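Local coordinates for putative ABC transporter amino acid-binding protein (Sinorhizobium meliloti, PDB 2Q88) that binds the compatible solute ectoine and probably delivers it to an ABC transporter for uptake in osmoprotection, at residues 123-135 against 164-176. Sequence-based numbering, arbitrary orientation.
Sequences PDAKIGAPGGGTE and DGRIDVYSLPVLS. With 4CS ((4S)-2-methyl-1,4,5,6-tetrahydropyrimidine-4-carboxylic acid), chain F.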
# COMPACT_ATOMS: atom_id res chain seq x y z
N PRO A 123 11.98 -0.04 -26.01
CA PRO A 123 12.81 1.08 -25.54
C PRO A 123 12.11 2.43 -25.55
O PRO A 123 12.64 3.40 -25.00
CB PRO A 123 13.98 1.09 -26.53
CG PRO A 123 13.94 -0.23 -27.18
CD PRO A 123 12.47 -0.56 -27.30
N ASP A 124 10.92 2.51 -26.15
CA ASP A 124 10.15 3.75 -26.12
C ASP A 124 9.30 3.84 -24.87
O ASP A 124 8.97 4.94 -24.44
CB ASP A 124 9.23 3.87 -27.33
CG ASP A 124 9.99 3.91 -28.63
OD1 ASP A 124 11.19 4.29 -28.63
OD2 ASP A 124 9.46 3.57 -29.70
N ALA A 125 8.96 2.69 -24.28
CA ALA A 125 7.94 2.62 -23.23
C ALA A 125 8.43 3.17 -21.90
O ALA A 125 9.46 2.73 -21.37
CB ALA A 125 7.44 1.19 -23.05
N LYS A 126 7.70 4.13 -21.37
CA LYS A 126 7.99 4.63 -20.04
C LYS A 126 6.85 4.27 -19.12
O LYS A 126 5.68 4.44 -19.47
CB LYS A 126 8.22 6.14 -20.07
CG LYS A 126 9.51 6.56 -20.75
CD LYS A 126 9.77 8.04 -20.60
CE LYS A 126 10.97 8.46 -21.44
NZ LYS A 126 11.07 9.93 -21.58
N ILE A 127 7.19 3.76 -17.93
CA ILE A 127 6.17 3.46 -16.92
C ILE A 127 6.25 4.42 -15.74
O ILE A 127 7.33 4.67 -15.21
CB ILE A 127 6.29 1.99 -16.45
CG1 ILE A 127 5.34 1.73 -15.27
CG2 ILE A 127 7.74 1.63 -16.08
CD1 ILE A 127 4.96 0.28 -15.09
N GLY A 128 5.09 4.93 -15.32
CA GLY A 128 5.02 5.76 -14.12
C GLY A 128 4.64 4.90 -12.94
O GLY A 128 3.84 3.98 -13.07
N ALA A 129 5.21 5.20 -11.78
CA ALA A 129 4.95 4.39 -10.58
C ALA A 129 5.39 5.17 -9.35
O ALA A 129 6.29 6.00 -9.44
CB ALA A 129 5.71 3.08 -10.66
N PRO A 130 4.77 4.90 -8.20
CA PRO A 130 5.19 5.56 -6.97
C PRO A 130 6.64 5.21 -6.60
O PRO A 130 7.05 4.06 -6.72
CB PRO A 130 4.20 5.05 -5.92
CG PRO A 130 3.59 3.84 -6.50
CD PRO A 130 3.62 4.00 -8.00
N GLY A 131 7.40 6.22 -6.19
CA GLY A 131 8.80 6.03 -5.80
C GLY A 131 8.90 5.18 -4.56
O GLY A 131 8.18 5.41 -3.58
N GLY A 132 9.79 4.18 -4.60
CA GLY A 132 9.98 3.24 -3.49
C GLY A 132 8.88 2.19 -3.40
O GLY A 132 8.81 1.44 -2.42
N GLY A 133 8.03 2.13 -4.42
CA GLY A 133 6.89 1.22 -4.42
C GLY A 133 7.17 -0.13 -5.06
O GLY A 133 8.16 -0.28 -5.79
N THR A 134 6.30 -1.10 -4.80
CA THR A 134 6.45 -2.44 -5.40
C THR A 134 6.44 -2.41 -6.92
O THR A 134 7.16 -3.19 -7.54
CB THR A 134 5.36 -3.41 -4.92
OG1 THR A 134 4.07 -2.77 -4.98
CG2 THR A 134 5.55 -3.77 -3.45
N GLU A 135 5.62 -1.55 -7.52
CA GLU A 135 5.54 -1.51 -8.99
C GLU A 135 6.85 -1.04 -9.59
O GLU A 135 7.31 -1.61 -10.58
CB GLU A 135 4.42 -0.59 -9.48
CG GLU A 135 3.05 -1.01 -8.99
CD GLU A 135 2.81 -0.58 -7.56
OE1 GLU A 135 3.56 0.29 -7.07
OE2 GLU A 135 1.87 -1.11 -6.93
N ASP A 164 -1.28 13.15 -20.90
CA ASP A 164 -0.37 14.07 -21.59
C ASP A 164 0.65 13.41 -22.50
O ASP A 164 1.25 14.08 -23.34
CB ASP A 164 0.40 14.92 -20.57
CG ASP A 164 -0.43 16.03 -20.00
OD1 ASP A 164 -1.62 16.15 -20.38
OD2 ASP A 164 0.00 16.84 -19.15
N GLY A 165 0.86 12.11 -22.31
CA GLY A 165 1.88 11.38 -23.06
C GLY A 165 3.29 11.39 -22.49
O GLY A 165 4.24 11.09 -23.20
N ARG A 166 3.43 11.74 -21.21
CA ARG A 166 4.73 11.72 -20.55
C ARG A 166 5.12 10.29 -20.11
O ARG A 166 6.31 9.98 -19.94
CB ARG A 166 4.76 12.70 -19.37
CG ARG A 166 4.50 14.16 -19.77
CD ARG A 166 5.44 14.69 -20.84
NE ARG A 166 4.99 15.95 -21.43
CZ ARG A 166 5.71 16.67 -22.28
NH1 ARG A 166 6.92 16.27 -22.64
NH2 ARG A 166 5.23 17.81 -22.77
N ILE A 167 4.11 9.45 -19.93
CA ILE A 167 4.31 8.02 -19.70
C ILE A 167 3.37 7.20 -20.59
O ILE A 167 2.37 7.72 -21.10
CB ILE A 167 4.12 7.65 -18.19
CG1 ILE A 167 2.72 8.05 -17.70
CG2 ILE A 167 5.22 8.28 -17.32
CD1 ILE A 167 2.45 7.68 -16.25
N ASP A 168 3.69 5.93 -20.79
CA ASP A 168 2.84 5.03 -21.58
C ASP A 168 1.96 4.12 -20.73
O ASP A 168 0.96 3.56 -21.20
CB ASP A 168 3.70 4.19 -22.51
CG ASP A 168 4.49 5.03 -23.48
OD1 ASP A 168 3.87 5.61 -24.39
OD2 ASP A 168 5.73 5.18 -23.40
N VAL A 169 2.33 3.98 -19.47
CA VAL A 169 1.61 3.13 -18.54
C VAL A 169 1.79 3.70 -17.14
O VAL A 169 2.87 4.18 -16.81
CB VAL A 169 2.10 1.64 -18.61
CG1 VAL A 169 3.61 1.54 -18.60
CG2 VAL A 169 1.53 0.81 -17.48
N TYR A 170 0.75 3.64 -16.33
CA TYR A 170 0.86 3.98 -14.92
C TYR A 170 0.43 2.76 -14.11
O TYR A 170 -0.63 2.18 -14.37
CB TYR A 170 -0.00 5.20 -14.61
CG TYR A 170 -0.05 5.63 -13.15
CD1 TYR A 170 1.12 5.82 -12.41
CD2 TYR A 170 -1.26 5.88 -12.52
CE1 TYR A 170 1.07 6.23 -11.07
CE2 TYR A 170 -1.33 6.28 -11.20
CZ TYR A 170 -0.17 6.46 -10.48
OH TYR A 170 -0.25 6.88 -9.17
N SER A 171 1.25 2.37 -13.15
CA SER A 171 1.00 1.14 -12.42
C SER A 171 0.76 1.39 -10.94
O SER A 171 1.55 2.06 -10.29
CB SER A 171 2.16 0.17 -12.62
OG SER A 171 1.86 -1.09 -12.04
N LEU A 172 -0.36 0.85 -10.44
CA LEU A 172 -0.75 0.82 -9.02
C LEU A 172 -1.47 -0.50 -8.79
O LEU A 172 -1.74 -1.23 -9.76
CB LEU A 172 -1.72 1.97 -8.71
CG LEU A 172 -1.19 3.40 -8.59
CD1 LEU A 172 -2.31 4.32 -8.17
CD2 LEU A 172 -0.04 3.49 -7.62
N PRO A 173 -1.79 -0.85 -7.54
CA PRO A 173 -2.68 -1.97 -7.26
C PRO A 173 -4.02 -1.85 -7.99
O PRO A 173 -4.53 -0.75 -8.20
CB PRO A 173 -2.87 -1.89 -5.74
CG PRO A 173 -1.60 -1.30 -5.26
CD PRO A 173 -1.30 -0.22 -6.29
N VAL A 174 -4.56 -3.00 -8.41
CA VAL A 174 -5.86 -3.10 -9.09
C VAL A 174 -6.93 -2.19 -8.48
O VAL A 174 -7.55 -1.40 -9.18
CB VAL A 174 -6.35 -4.56 -9.10
CG1 VAL A 174 -7.78 -4.67 -9.63
CG2 VAL A 174 -5.39 -5.42 -9.93
N LEU A 175 -7.14 -2.30 -7.17
CA LEU A 175 -8.18 -1.50 -6.54
C LEU A 175 -7.93 0.01 -6.63
O LEU A 175 -8.89 0.78 -6.77
CB LEU A 175 -8.39 -1.93 -5.09
CG LEU A 175 -9.08 -3.27 -4.90
CD1 LEU A 175 -8.84 -3.76 -3.48
CD2 LEU A 175 -10.60 -3.18 -5.16
N SER A 176 -6.67 0.42 -6.56
CA SER A 176 -6.29 1.84 -6.67
C SER A 176 -6.48 2.38 -8.09
O SER A 176 -6.94 3.51 -8.28
CB SER A 176 -4.83 2.05 -6.26
OG SER A 176 -4.56 1.57 -4.95
O 4CS F . 4.99 -0.45 -2.47
C 4CS F . 3.85 -0.68 -2.07
OXT 4CS F . 3.69 -1.24 -0.98
CA 4CS F . 2.65 -0.30 -2.92
CB 4CS F . 2.81 1.03 -3.62
CAD 4CS F . 1.58 1.31 -4.49
NAG 4CS F . 0.36 1.24 -3.65
CAI 4CS F . 0.31 0.44 -2.50
CAA 4CS F . -0.97 0.39 -1.64
N 4CS F . 1.42 -0.31 -2.11
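Both the N-H and the C=O of Gly-128 bond to the parallel strand 169-173: its N donates nearly straight to Val-169 O at 2.8 Å, and its O accepts Ser-171 N at 3.1 Å. Before the strand, Asp-168 closes a two-way link with Lys-126: Asp-168 N donates to Lys-126 O (2.8 Å), while Lys-126 N meets the anti lone pair of Asp-168 OD2 at 163°. With CG beside its own backbone N (chi1 -60°), Asp-168 presents that oxygen to the backbone of segment 123-135.

On one face Val-169 CG1 presses tightly on Ile-127 CB at 3.5 Å, and Ile-127 CD1 reaches Ser-171 CB. On the other, Ile-167 CD1 lies 3.9 Å from Gly-128 CA, where a side chain would clash. Ser-171 OG, hydrogen-bonded to Tyr-116 and Ala-102 O, lies 3.3 Å from Glu-135 CG. Bent at chi2 (79°), Glu-135 brings OE2 to 3.4 Å from Pro-173 CD, with both carboxylate oxygens near ectoine CAD. An alanine at Glu-135 is likely to leave a gap between Ser-171, Pro-173 and the ligand.

Thr-134 N, at a helix start, donates to the ectoine carboxylate, placing the pocket at the C-terminal ends of parallel strands, as in periplasmic binding-protein folds.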